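Local coordinates for protein L-talarate/galactarate dehydratase (Salmonella typhimurium, PDB 2PP3) that dehydrates L-talarate and galactarate to 5-keto-4-deoxy-D-glucarate and epimerises L-talarate to galactarate, using one magnesium ion per subunit, at residues F78-R83 against P327-E332; N166-F171 against H349-N354; P222-A227 against L248-E253. The protein carries 1 engineered substitution. All blocks are in the same frame, centred on the assembly; numbering follows the deposited sequence.

Interaction 1. Residues F78-R83 against P327-E332; sequences FSYSKR and PHFAME. With LGT (L-glucaric acid), chain G.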
loop_
_atom_site.group_PDB
_atom_site.type_symbol
_atom_site.label_atom_id
_atom_site.label_comp_id
_atom_site.label_asym_id
_atom_site.label_seq_id
_atom_site.Cartn_x
_atom_site.Cartn_y
_atom_site.Cartn_z
ATOM N N PHE B 78 -2.854 -19.856 0.689
ATOM C CA PHE B 78 -2.279 -20.918 -0.126
ATOM C C PHE B 78 -1.629 -20.446 -1.413
ATOM O O PHE B 78 -1.836 -19.316 -1.872
ATOM C CB PHE B 78 -3.358 -21.955 -0.469
ATOM C CG PHE B 78 -4.361 -21.476 -1.481
ATOM C CD1 PHE B 78 -4.093 -21.569 -2.847
ATOM C CD2 PHE B 78 -5.560 -20.895 -1.071
ATOM C CE1 PHE B 78 -5.005 -21.090 -3.796
ATOM C CE2 PHE B 78 -6.483 -20.411 -2.009
ATOM C CZ PHE B 78 -6.205 -20.507 -3.374
ATOM N N SER B 79 -0.822 -21.338 -1.976
ATOM C CA SER B 79 -0.153 -21.111 -3.244
ATOM C C SER B 79 -0.426 -22.404 -4.001
ATOM O O SER B 79 -1.054 -23.323 -3.465
ATOM C CB SER B 79 1.358 -20.875 -3.063
ATOM O OG SER B 79 1.990 -21.955 -2.405
ATOM N N TYR B 80 0.031 -22.485 -5.241
ATOM C CA TYR B 80 -0.232 -23.673 -6.027
ATOM C C TYR B 80 0.861 -23.869 -7.049
ATOM O O TYR B 80 1.752 -23.038 -7.189
ATOM C CB TYR B 80 -1.561 -23.516 -6.761
ATOM C CG TYR B 80 -1.470 -22.565 -7.932
ATOM C CD1 TYR B 80 -1.194 -23.034 -9.217
ATOM C CD2 TYR B 80 -1.601 -21.189 -7.749
ATOM C CE1 TYR B 80 -1.045 -22.153 -10.292
ATOM C CE2 TYR B 80 -1.456 -20.300 -8.813
ATOM C CZ TYR B 80 -1.176 -20.786 -10.080
ATOM O OH TYR B 80 -1.022 -19.907 -11.133
ATOM N N SER B 81 0.774 -24.978 -7.768
ATOM C CA SER B 81 1.730 -25.268 -8.815
ATOM C C SER B 81 1.072 -26.150 -9.854
ATOM O O SER B 81 0.529 -27.202 -9.532
ATOM C CB SER B 81 2.966 -25.967 -8.248
ATOM O OG SER B 81 3.943 -26.137 -9.265
ATOM N N LYS B 82 1.079 -25.692 -11.097
ATOM C CA LYS B 82 0.525 -26.473 -12.191
ATOM C C LYS B 82 1.751 -27.133 -12.811
ATOM O O LYS B 82 2.536 -26.480 -13.497
ATOM C CB LYS B 82 -0.178 -25.567 -13.204
ATOM C CG LYS B 82 -1.486 -24.985 -12.699
ATOM C CD LYS B 82 -2.167 -24.160 -13.775
ATOM C CE LYS B 82 -3.446 -23.515 -13.255
ATOM N NZ LYS B 82 -4.093 -22.662 -14.298
ATOM N N ARG B 83 1.908 -28.421 -12.528
ATOM C CA ARG B 83 3.033 -29.236 -12.977
ATOM C C ARG B 83 4.106 -29.151 -11.896
ATOM O O ARG B 83 3.831 -28.660 -10.802
ATOM C CB ARG B 83 3.557 -28.779 -14.351
ATOM C CG ARG B 83 2.525 -28.995 -15.459
ATOM C CD ARG B 83 3.071 -28.742 -16.858
ATOM N NE ARG B 83 2.067 -29.022 -17.887
ATOM C CZ ARG B 83 1.025 -28.240 -18.168
ATOM N NH1 ARG B 83 0.830 -27.104 -17.503
ATOM N NH2 ARG B 83 0.165 -28.597 -19.117
ATOM N N PRO B 327 -6.078 -10.365 -12.780
ATOM C CA PRO B 327 -5.349 -11.401 -12.044
ATOM C C PRO B 327 -5.550 -12.780 -12.667
ATOM O O PRO B 327 -6.592 -13.071 -13.258
ATOM C CB PRO B 327 -5.932 -11.309 -10.640
ATOM C CG PRO B 327 -6.383 -9.872 -10.541
ATOM C CD PRO B 327 -7.007 -9.642 -11.892
ATOM N N HIS B 328 -4.545 -13.631 -12.525
ATOM C CA HIS B 328 -4.611 -14.968 -13.086
ATOM C C HIS B 328 -4.940 -16.039 -12.054
ATOM O O HIS B 328 -4.346 -16.070 -10.975
ATOM C CB HIS B 328 -3.280 -15.292 -13.772
ATOM C CG HIS B 328 -3.097 -16.741 -14.093
ATOM N ND1 HIS B 328 -2.521 -17.630 -13.212
ATOM C CD2 HIS B 328 -3.425 -17.459 -15.192
ATOM C CE1 HIS B 328 -2.499 -18.834 -13.755
ATOM N NE2 HIS B 328 -3.043 -18.758 -14.957
ATOM N N PHE B 329 -5.900 -16.902 -12.389
ATOM C CA PHE B 329 -6.286 -18.015 -11.518
ATOM C C PHE B 329 -6.726 -17.545 -10.119
ATOM O O PHE B 329 -7.168 -16.406 -9.945
ATOM C CB PHE B 329 -5.089 -18.982 -11.411
ATOM C CG PHE B 329 -5.449 -20.383 -10.992
ATOM C CD1 PHE B 329 -6.357 -21.137 -11.726
ATOM C CD2 PHE B 329 -4.845 -20.964 -9.879
ATOM C CE1 PHE B 329 -6.660 -22.454 -11.360
ATOM C CE2 PHE B 329 -5.139 -22.276 -9.505
ATOM C CZ PHE B 329 -6.049 -23.023 -10.249
ATOM N N ALA B 330 -6.604 -18.447 -9.146
ATOM C CA ALA B 330 -6.945 -18.223 -7.737
ATOM C C ALA B 330 -7.962 -17.115 -7.437
ATOM O O ALA B 330 -7.671 -16.190 -6.673
ATOM C CB ALA B 330 -5.659 -17.976 -6.943
ATOM N N MET B 331 -9.157 -17.219 -8.014
ATOM C CA MET B 331 -10.180 -16.204 -7.793
ATOM C C MET B 331 -10.549 -16.023 -6.323
ATOM O O MET B 331 -11.008 -14.952 -5.927
ATOM C CB MET B 331 -11.438 -16.515 -8.614
ATOM C CG MET B 331 -11.989 -17.912 -8.429
ATOM S SD MET B 331 -13.506 -18.157 -9.383
ATOM C CE MET B 331 -14.546 -18.937 -8.136
ATOM N N GLU B 332 -10.339 -17.059 -5.518
ATOM C CA GLU B 332 -10.646 -16.993 -4.091
ATOM C C GLU B 332 -9.872 -15.859 -3.418
ATOM O O GLU B 332 -10.348 -15.263 -2.446
ATOM C CB GLU B 332 -10.301 -18.317 -3.396
ATOM C CG GLU B 332 -11.196 -19.507 -3.760
ATOM C CD GLU B 332 -11.108 -19.913 -5.228
ATOM O OE1 GLU B 332 -10.022 -19.767 -5.836
ATOM O OE2 GLU B 332 -12.127 -20.398 -5.769
HETATM O O1A LGT G . -6.177 -19.619 -17.137
HETATM C C1 LGT G . -5.220 -19.188 -17.797
HETATM O O1B LGT G . -4.984 -17.972 -17.968
HETATM C C2 LGT G . -4.253 -20.231 -18.469
HETATM O O2 LGT G . -3.041 -19.604 -18.926
HETATM C C3 LGT G . -3.873 -21.390 -17.536
HETATM O O3 LGT G . -2.902 -20.930 -16.593
HETATM C C4 LGT G . -3.272 -22.616 -18.274
HETATM O O4 LGT G . -2.024 -22.237 -18.896
HETATM C C5 LGT G . -3.003 -23.841 -17.371
HETATM O O5 LGT G . -4.233 -24.221 -16.735
HETATM C C6 LGT G . -2.467 -25.042 -18.178
HETATM O O6A LGT G . -1.214 -25.184 -18.205
HETATM O O6B LGT G . -3.297 -25.784 -18.763
#
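The extended backbone of F78, Y80 and K82, led by strand 74-81, faces the loop H328-A330 that leads into helix 331-339, and the contact is carried by side chains. F329 is the central ring. Its edge, through CD2 and CE2, meets one face of Y80, F329 CD2 lying 3.6 Å from Y80 CE2; with planes at 53° this is a tilted edge-to-face pair. K82 covers one face of F329: its CE stands 3.9 Å from the ring centroid as a CH-pi contact, and NZ lies farther off the axis in a cation-pi contact. Beyond CG the K82 chain is fully extended, which carries NZ past the ring to L-glucarate, where it donates to O5 at 2.9 Å and weakly to O3. R83 NH1 grips the ligand carboxylate with a nearly straight bond to O6A at 2.9 Å. With CG anti to the backbone N (chi1 166°), the H328 side chain reaches toward the ligand, where NE2 shares a hydrogen bond of 2.7 Å with O3, either atom being a possible donor. Y80 OH lies at the edge of the imidazole, and both it and H328 ND1 bond to D301. F78 adds loose packing, its CZ 4.4 Å from A330 CB. Here the N-terminal capping domain closes over the barrel's catalytic His-Asp dyad, as in mandelate racemase and its relatives in the enolase superfamily.

Interaction 2. Residues N166-F171 against H349-N354; sequences NTSGGF and HFEWLN. With LGT (L-glucaric acid), chain G.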
loop_
_atom_site.group_PDB
_atom_site.type_symbol
_atom_site.label_atom_id
_atom_site.label_comp_id
_atom_site.label_asym_id
_atom_site.label_seq_id
_atom_site.Cartn_x
_atom_site.Cartn_y
_atom_site.Cartn_z
ATOM N N ASN B 166 -14.989 -16.904 -17.869
ATOM C CA ASN B 166 -14.588 -18.292 -17.670
ATOM C C ASN B 166 -13.502 -18.742 -18.650
ATOM O O ASN B 166 -13.500 -18.357 -19.821
ATOM C CB ASN B 166 -15.798 -19.225 -17.784
ATOM C CG ASN B 166 -15.396 -20.697 -17.788
ATOM O OD1 ASN B 166 -14.995 -21.241 -18.821
ATOM N ND2 ASN B 166 -15.483 -21.339 -16.629
ATOM N N THR B 167 -12.586 -19.570 -18.158
ATOM C CA THR B 167 -11.481 -20.084 -18.965
ATOM C C THR B 167 -11.534 -21.601 -19.131
ATOM O O THR B 167 -11.248 -22.122 -20.209
ATOM C CB THR B 167 -10.115 -19.729 -18.322
ATOM O OG1 THR B 167 -9.936 -18.309 -18.336
ATOM C CG2 THR B 167 -8.966 -20.386 -19.081
ATOM N N SER B 168 -11.896 -22.298 -18.058
ATOM C CA SER B 168 -11.952 -23.754 -18.050
ATOM C C SER B 168 -12.815 -24.411 -19.129
ATOM O O SER B 168 -12.718 -25.621 -19.347
ATOM C CB SER B 168 -12.393 -24.248 -16.667
ATOM O OG SER B 168 -13.674 -23.754 -16.329
ATOM N N GLY B 169 -13.644 -23.629 -19.812
ATOM C CA GLY B 169 -14.487 -24.206 -20.842
ATOM C C GLY B 169 -14.016 -23.976 -22.266
ATOM O O GLY B 169 -14.662 -24.424 -23.214
ATOM N N GLY B 170 -12.893 -23.286 -22.433
ATOM C CA GLY B 170 -12.405 -23.025 -23.775
ATOM C C GLY B 170 -10.995 -23.499 -24.078
ATOM O O GLY B 170 -10.281 -22.847 -24.839
ATOM N N PHE B 171 -10.588 -24.623 -23.496
ATOM C CA PHE B 171 -9.249 -25.153 -23.735
ATOM C C PHE B 171 -9.150 -25.929 -25.049
ATOM O O PHE B 171 -10.164 -26.334 -25.621
ATOM C CB PHE B 171 -8.810 -26.018 -22.555
ATOM C CG PHE B 171 -8.306 -25.222 -21.386
ATOM C CD1 PHE B 171 -7.045 -24.635 -21.424
ATOM C CD2 PHE B 171 -9.096 -25.039 -20.254
ATOM C CE1 PHE B 171 -6.573 -23.874 -20.347
ATOM C CE2 PHE B 171 -8.637 -24.281 -19.172
ATOM C CZ PHE B 171 -7.372 -23.698 -19.220
ATOM N N HIS B 349 -12.401 -17.077 -13.933
ATOM C CA HIS B 349 -13.069 -18.189 -13.270
ATOM C C HIS B 349 -12.691 -19.608 -13.694
ATOM O O HIS B 349 -12.589 -19.930 -14.883
ATOM C CB HIS B 349 -14.590 -18.028 -13.384
ATOM C CG HIS B 349 -15.356 -19.247 -12.973
ATOM N ND1 HIS B 349 -15.433 -20.376 -13.760
ATOM C CD2 HIS B 349 -16.045 -19.530 -11.842
ATOM C CE1 HIS B 349 -16.135 -21.302 -13.131
ATOM N NE2 HIS B 349 -16.518 -20.814 -11.965
ATOM N N PHE B 350 -12.492 -20.439 -12.676
ATOM C CA PHE B 350 -12.188 -21.859 -12.808
ATOM C C PHE B 350 -13.048 -22.491 -11.719
ATOM O O PHE B 350 -13.372 -21.832 -10.732
ATOM C CB PHE B 350 -10.721 -22.163 -12.488
ATOM C CG PHE B 350 -9.776 -21.947 -13.634
ATOM C CD1 PHE B 350 -9.225 -20.694 -13.879
ATOM C CD2 PHE B 350 -9.412 -23.014 -14.455
ATOM C CE1 PHE B 350 -8.319 -20.506 -14.923
ATOM C CE2 PHE B 350 -8.509 -22.836 -15.500
ATOM C CZ PHE B 350 -7.962 -21.581 -15.734
ATOM N N GLU B 351 -13.420 -23.754 -11.883
ATOM C CA GLU B 351 -14.215 -24.432 -10.864
ATOM C C GLU B 351 -13.292 -25.352 -10.067
ATOM O O GLU B 351 -13.615 -25.781 -8.963
ATOM C CB GLU B 351 -15.335 -25.257 -11.507
ATOM C CG GLU B 351 -14.852 -26.330 -12.474
ATOM C CD GLU B 351 -14.752 -25.832 -13.901
ATOM O OE1 GLU B 351 -14.164 -24.753 -14.125
ATOM O OE2 GLU B 351 -15.261 -26.527 -14.804
ATOM N N TRP B 352 -12.128 -25.625 -10.643
ATOM C CA TRP B 352 -11.130 -26.505 -10.058
ATOM C C TRP B 352 -10.983 -26.466 -8.544
ATOM O O TRP B 352 -10.965 -27.514 -7.901
ATOM C CB TRP B 352 -9.769 -26.235 -10.700
ATOM C CG TRP B 352 -9.750 -26.454 -12.186
ATOM C CD1 TRP B 352 -10.780 -26.903 -12.965
ATOM C CD2 TRP B 352 -8.648 -26.226 -13.072
ATOM N NE1 TRP B 352 -10.388 -26.966 -14.281
ATOM C CE2 TRP B 352 -9.084 -26.556 -14.375
ATOM C CE3 TRP B 352 -7.334 -25.775 -12.892
ATOM C CZ2 TRP B 352 -8.251 -26.449 -15.492
ATOM C CZ3 TRP B 352 -6.507 -25.668 -14.002
ATOM C CH2 TRP B 352 -6.969 -26.003 -15.286
ATOM N N LEU B 353 -10.876 -25.272 -7.973
ATOM C CA LEU B 353 -10.700 -25.147 -6.531
ATOM C C LEU B 353 -11.966 -25.135 -5.676
ATOM O O LEU B 353 -11.870 -25.159 -4.450
ATOM C CB LEU B 353 -9.865 -23.899 -6.208
ATOM C CG LEU B 353 -8.339 -24.041 -6.291
ATOM C CD1 LEU B 353 -7.917 -24.409 -7.704
ATOM C CD2 LEU B 353 -7.684 -22.740 -5.864
ATOM N N ASN B 354 -13.140 -25.107 -6.302
ATOM C CA ASN B 354 -14.393 -25.078 -5.537
ATOM C C ASN B 354 -14.460 -26.117 -4.416
ATOM O O ASN B 354 -14.881 -25.803 -3.305
ATOM C CB ASN B 354 -15.612 -25.258 -6.457
ATOM C CG ASN B 354 -15.807 -24.095 -7.410
ATOM O OD1 ASN B 354 -15.407 -22.968 -7.123
ATOM N ND2 ASN B 354 -16.445 -24.359 -8.544
HETATM O O1A LGT G . -6.177 -19.619 -17.137
HETATM C C1 LGT G . -5.220 -19.188 -17.797
HETATM O O1B LGT G . -4.984 -17.972 -17.968
HETATM C C2 LGT G . -4.253 -20.231 -18.469
HETATM O O2 LGT G . -3.041 -19.604 -18.926
HETATM C C3 LGT G . -3.873 -21.390 -17.536
HETATM O O3 LGT G . -2.902 -20.930 -16.593
HETATM C C4 LGT G . -3.272 -22.616 -18.274
HETATM O O4 LGT G . -2.024 -22.237 -18.896
HETATM C C5 LGT G . -3.003 -23.841 -17.371
HETATM O O5 LGT G . -4.233 -24.221 -16.735
HETATM C C6 LGT G . -2.467 -25.042 -18.178
HETATM O O6A LGT G . -1.214 -25.184 -18.205
HETATM O O6B LGT G . -3.297 -25.784 -18.763
#
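F350 turns its ring edge to the ligand, its CZ 3.0 Å from carboxylate oxygen O1A of L-glucarate, while S168 N lies above one face, nearer the rim than the centre. F350 CE2 lies at the edge of the F171 ring, 3.9 Å from F171 CE2, the two side chains crossing at about a right angle. W352 receives F350 CD2 over the centre of one face, and its own CH2 borders ligand O5 at 3.6 Å. These loops follow strands 161-166 and 346-349, neighbouring parallel strands of the enolase-superfamily barrel, and T167, F350 and W352 line the ligand pocket from that side. A parallel bridge pairs N166 with H349, and T167 N donates to H349 O at 3.3 Å. T167 CG2 packs on F350 CZ, while T167 OG1 bonds to E348. On the side away from the ligand, H349 stacks on Y12 of the second subunit. The N166 amide is gripped at both ends: OD1 accepts from G169 N on a lone pair in the carbonyl plane, an Asx motif over the type I turn T167-G170, while ND2 donates to H349 ND1, tilted 18° from the ring plane, and to S168 OG. With chi1 at 60°, S168 directs that hydroxyl at E351, donating to OE1 in a bond modelled at 2.5 Å, a length too short to be taken at face value.

Interaction 3. Residues P222-A227 against L248-E253; sequences PLMVDA and LIWIEE. With MG (magnesium ion), chain F; LGT (L-glucaric acid), chain G.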
loop_
_atom_site.group_PDB
_atom_site.type_symbol
_atom_site.label_atom_id
_atom_site.label_comp_id
_atom_site.label_asym_id
_atom_site.label_seq_id
_atom_site.Cartn_x
_atom_site.Cartn_y
_atom_site.Cartn_z
ATOM N N PRO B 222 -18.319 -10.030 -24.059
ATOM C CA PRO B 222 -16.867 -9.958 -23.868
ATOM C C PRO B 222 -16.174 -11.271 -24.237
ATOM O O PRO B 222 -16.492 -12.335 -23.695
ATOM C CB PRO B 222 -16.734 -9.627 -22.386
ATOM C CG PRO B 222 -17.954 -8.786 -22.131
ATOM C CD PRO B 222 -19.026 -9.584 -22.846
ATOM N N LEU B 223 -15.231 -11.182 -25.169
ATOM C CA LEU B 223 -14.488 -12.346 -25.632
ATOM C C LEU B 223 -12.997 -12.042 -25.677
ATOM O O LEU B 223 -12.586 -10.966 -26.110
ATOM C CB LEU B 223 -14.969 -12.747 -27.028
ATOM C CG LEU B 223 -14.267 -13.921 -27.713
ATOM C CD1 LEU B 223 -14.431 -15.192 -26.886
ATOM C CD2 LEU B 223 -14.858 -14.100 -29.096
ATOM N N MET B 224 -12.193 -12.995 -25.222
ATOM C CA MET B 224 -10.744 -12.834 -25.223
ATOM C C MET B 224 -10.050 -14.142 -25.601
ATOM O O MET B 224 -10.653 -15.216 -25.540
ATOM C CB MET B 224 -10.249 -12.346 -23.850
ATOM C CG MET B 224 -10.928 -12.985 -22.647
ATOM S SD MET B 224 -12.179 -11.912 -21.859
ATOM C CE MET B 224 -13.643 -12.574 -22.482
ATOM N N VAL B 225 -8.785 -14.044 -26.000
ATOM C CA VAL B 225 -8.015 -15.224 -26.383
ATOM C C VAL B 225 -6.697 -15.276 -25.629
ATOM O O VAL B 225 -6.190 -14.258 -25.156
ATOM C CB VAL B 225 -7.731 -15.258 -27.902
ATOM C CG1 VAL B 225 -9.041 -15.265 -28.673
ATOM C CG2 VAL B 225 -6.888 -14.070 -28.304
ATOM N N ASP B 226 -6.141 -16.475 -25.542
ATOM C CA ASP B 226 -4.903 -16.713 -24.823
ATOM C C ASP B 226 -4.026 -17.684 -25.621
ATOM O O ASP B 226 -4.385 -18.849 -25.789
ATOM C CB ASP B 226 -5.264 -17.310 -23.473
ATOM C CG ASP B 226 -4.072 -17.535 -22.589
ATOM O OD1 ASP B 226 -2.912 -17.422 -23.040
ATOM O OD2 ASP B 226 -4.321 -17.848 -21.419
ATOM N N ALA B 227 -2.883 -17.199 -26.100
ATOM C CA ALA B 227 -1.961 -18.012 -26.896
ATOM C C ALA B 227 -0.906 -18.732 -26.070
ATOM O O ALA B 227 -0.113 -19.509 -26.603
ATOM C CB ALA B 227 -1.285 -17.142 -27.945
ATOM N N LEU B 248 -11.845 -8.268 -29.540
ATOM C CA LEU B 248 -11.588 -8.977 -28.300
ATOM C C LEU B 248 -11.262 -8.000 -27.183
ATOM O O LEU B 248 -10.820 -6.880 -27.430
ATOM C CB LEU B 248 -10.411 -9.938 -28.487
ATOM C CG LEU B 248 -10.530 -10.943 -29.633
ATOM C CD1 LEU B 248 -9.191 -11.617 -29.858
ATOM C CD2 LEU B 248 -11.611 -11.967 -29.314
ATOM N N ILE B 249 -11.484 -8.435 -25.949
ATOM C CA ILE B 249 -11.178 -7.609 -24.795
ATOM C C ILE B 249 -9.656 -7.538 -24.684
ATOM O O ILE B 249 -9.107 -6.524 -24.247
ATOM C CB ILE B 249 -11.753 -8.219 -23.509
ATOM C CG1 ILE B 249 -13.276 -8.374 -23.644
ATOM C CG2 ILE B 249 -11.390 -7.346 -22.323
ATOM C CD1 ILE B 249 -14.023 -7.056 -23.850
ATOM N N TRP B 250 -8.981 -8.620 -25.078
ATOM C CA TRP B 250 -7.523 -8.665 -25.053
ATOM C C TRP B 250 -6.944 -9.922 -25.697
ATOM O O TRP B 250 -7.658 -10.897 -25.931
ATOM C CB TRP B 250 -6.993 -8.543 -23.606
ATOM C CG TRP B 250 -7.176 -9.766 -22.714
ATOM C CD1 TRP B 250 -6.685 -11.033 -22.929
ATOM C CD2 TRP B 250 -7.835 -9.808 -21.441
ATOM N NE1 TRP B 250 -6.994 -11.851 -21.868
ATOM C CE2 TRP B 250 -7.698 -11.127 -20.941
ATOM C CE3 TRP B 250 -8.525 -8.861 -20.671
ATOM C CZ2 TRP B 250 -8.228 -11.522 -19.703
ATOM C CZ3 TRP B 250 -9.056 -9.254 -19.434
ATOM C CH2 TRP B 250 -8.901 -10.575 -18.966
ATOM N N ILE B 251 -5.650 -9.871 -26.004
ATOM C CA ILE B 251 -4.910 -11.009 -26.559
ATOM C C ILE B 251 -3.916 -11.308 -25.448
ATOM O O ILE B 251 -3.062 -10.482 -25.127
ATOM C CB ILE B 251 -4.091 -10.653 -27.822
ATOM C CG1 ILE B 251 -5.005 -10.123 -28.927
ATOM C CG2 ILE B 251 -3.334 -11.891 -28.303
ATOM C CD1 ILE B 251 -5.996 -11.128 -29.422
ATOM N N GLU B 252 -4.023 -12.487 -24.862
ATOM C CA GLU B 252 -3.166 -12.852 -23.754
ATOM C C GLU B 252 -1.922 -13.639 -24.146
ATOM O O GLU B 252 -1.968 -14.506 -25.015
ATOM C CB GLU B 252 -3.989 -13.648 -22.751
ATOM C CG GLU B 252 -3.285 -13.939 -21.457
ATOM C CD GLU B 252 -4.247 -14.417 -20.398
ATOM O OE1 GLU B 252 -5.435 -14.025 -20.454
ATOM O OE2 GLU B 252 -3.815 -15.159 -19.501
ATOM N N GLU B 253 -0.812 -13.327 -23.486
ATOM C CA GLU B 253 0.456 -14.004 -23.725
ATOM C C GLU B 253 0.696 -14.428 -25.179
ATOM O O GLU B 253 0.829 -15.616 -25.478
ATOM C CB GLU B 253 0.568 -15.229 -22.811
ATOM C CG GLU B 253 0.706 -14.886 -21.333
ATOM C CD GLU B 253 1.487 -15.939 -20.551
ATOM O OE1 GLU B 253 0.934 -17.026 -20.256
ATOM O OE2 GLU B 253 2.670 -15.677 -20.235
HETATM MG MG MG F . -3.403 -17.436 -19.549
HETATM O O1A LGT G . -6.177 -19.619 -17.137
HETATM C C1 LGT G . -5.220 -19.188 -17.797
HETATM O O1B LGT G . -4.984 -17.972 -17.968
HETATM C C2 LGT G . -4.253 -20.231 -18.469
HETATM O O2 LGT G . -3.041 -19.604 -18.926
HETATM C C3 LGT G . -3.873 -21.390 -17.536
HETATM O O3 LGT G . -2.902 -20.930 -16.593
HETATM C C4 LGT G . -3.272 -22.616 -18.274
HETATM O O4 LGT G . -2.024 -22.237 -18.896
HETATM C C5 LGT G . -3.003 -23.841 -17.371
HETATM O O5 LGT G . -4.233 -24.221 -16.735
HETATM C C6 LGT G . -2.467 -25.042 -18.178
HETATM O O6A LGT G . -1.214 -25.184 -18.205
HETATM O O6B LGT G . -3.297 -25.784 -18.763
HETATM O O HOH W 1 -1.521 -17.400 -20.660
#
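V225 and I251 make the tight centre of this contact: V225 CG2 meets I251 CD1 at 3.3 Å, closer than usual for two carbons, with L248 CD1 against the same methyl. The backbones, 30° apart end to end, are joined by I249 N to L223 O, E252 N to V225 O (2.8 Å) and A227 N to E252 O; the bond from V225 N to W250 O is weak. M224 lies over one face of W250, with CB above the five-membered ring; its chain bends at chi2 (-103°), bringing SD over the six-membered ring at 4.5 Å from the centroid, a Met-aromatic contact. Strands 223-226 and 251-252 are linked through helix 233-243 as a beta-alpha-beta unit of the barrel. At their C-terminal ends, on the face opposite V225 and I251, D226 and E252 present stacked carboxylates whose OD2 and OE2 are 3.3 Å apart, a closeness that the shared magnesium permits. The ion is bound by D226 OD2 at 2.1 Å and E252 OE2 at 2.3 Å, and by E278, L-glucarate O1B and O2, and a water that also contacts D226 OD1 and E253 OE1. E252 OE1, turned from the metal, accepts from W250 NE1 at 3.0 Å, tying this second-shell tryptophan to a metal ligand, and forms a salt bridge with K195. The packing is looser at the other end, where partly exposed P222 and I249 touch only through aliphatic carbons, P222 CB lying 3.9 Å from I249 CG1.

Overall arrangement
All three interactions are buried and border L-glucarate, but they hold different elements. Interaction 3 lies within one beta-alpha-beta unit of the barrel and combines backbone pairing with metal-binding carboxylates. Interaction 2 joins two loops after barrel strands through aromatic rings and polar side-chain bonds, and reaches the second subunit. Interaction 1 spans two domains and relies on an edge-to-face ring pair and a lysine over the F329 ring. Interactions 1 and 2 touch directly: F329 packs against F350, W352 and L353, joining the two sets of apolar side chains. Interaction 3 stands apart from both, with nearest atoms about 5 and 6 Å away, and meets them through the ligand, whose opposite ends bind magnesium and R83.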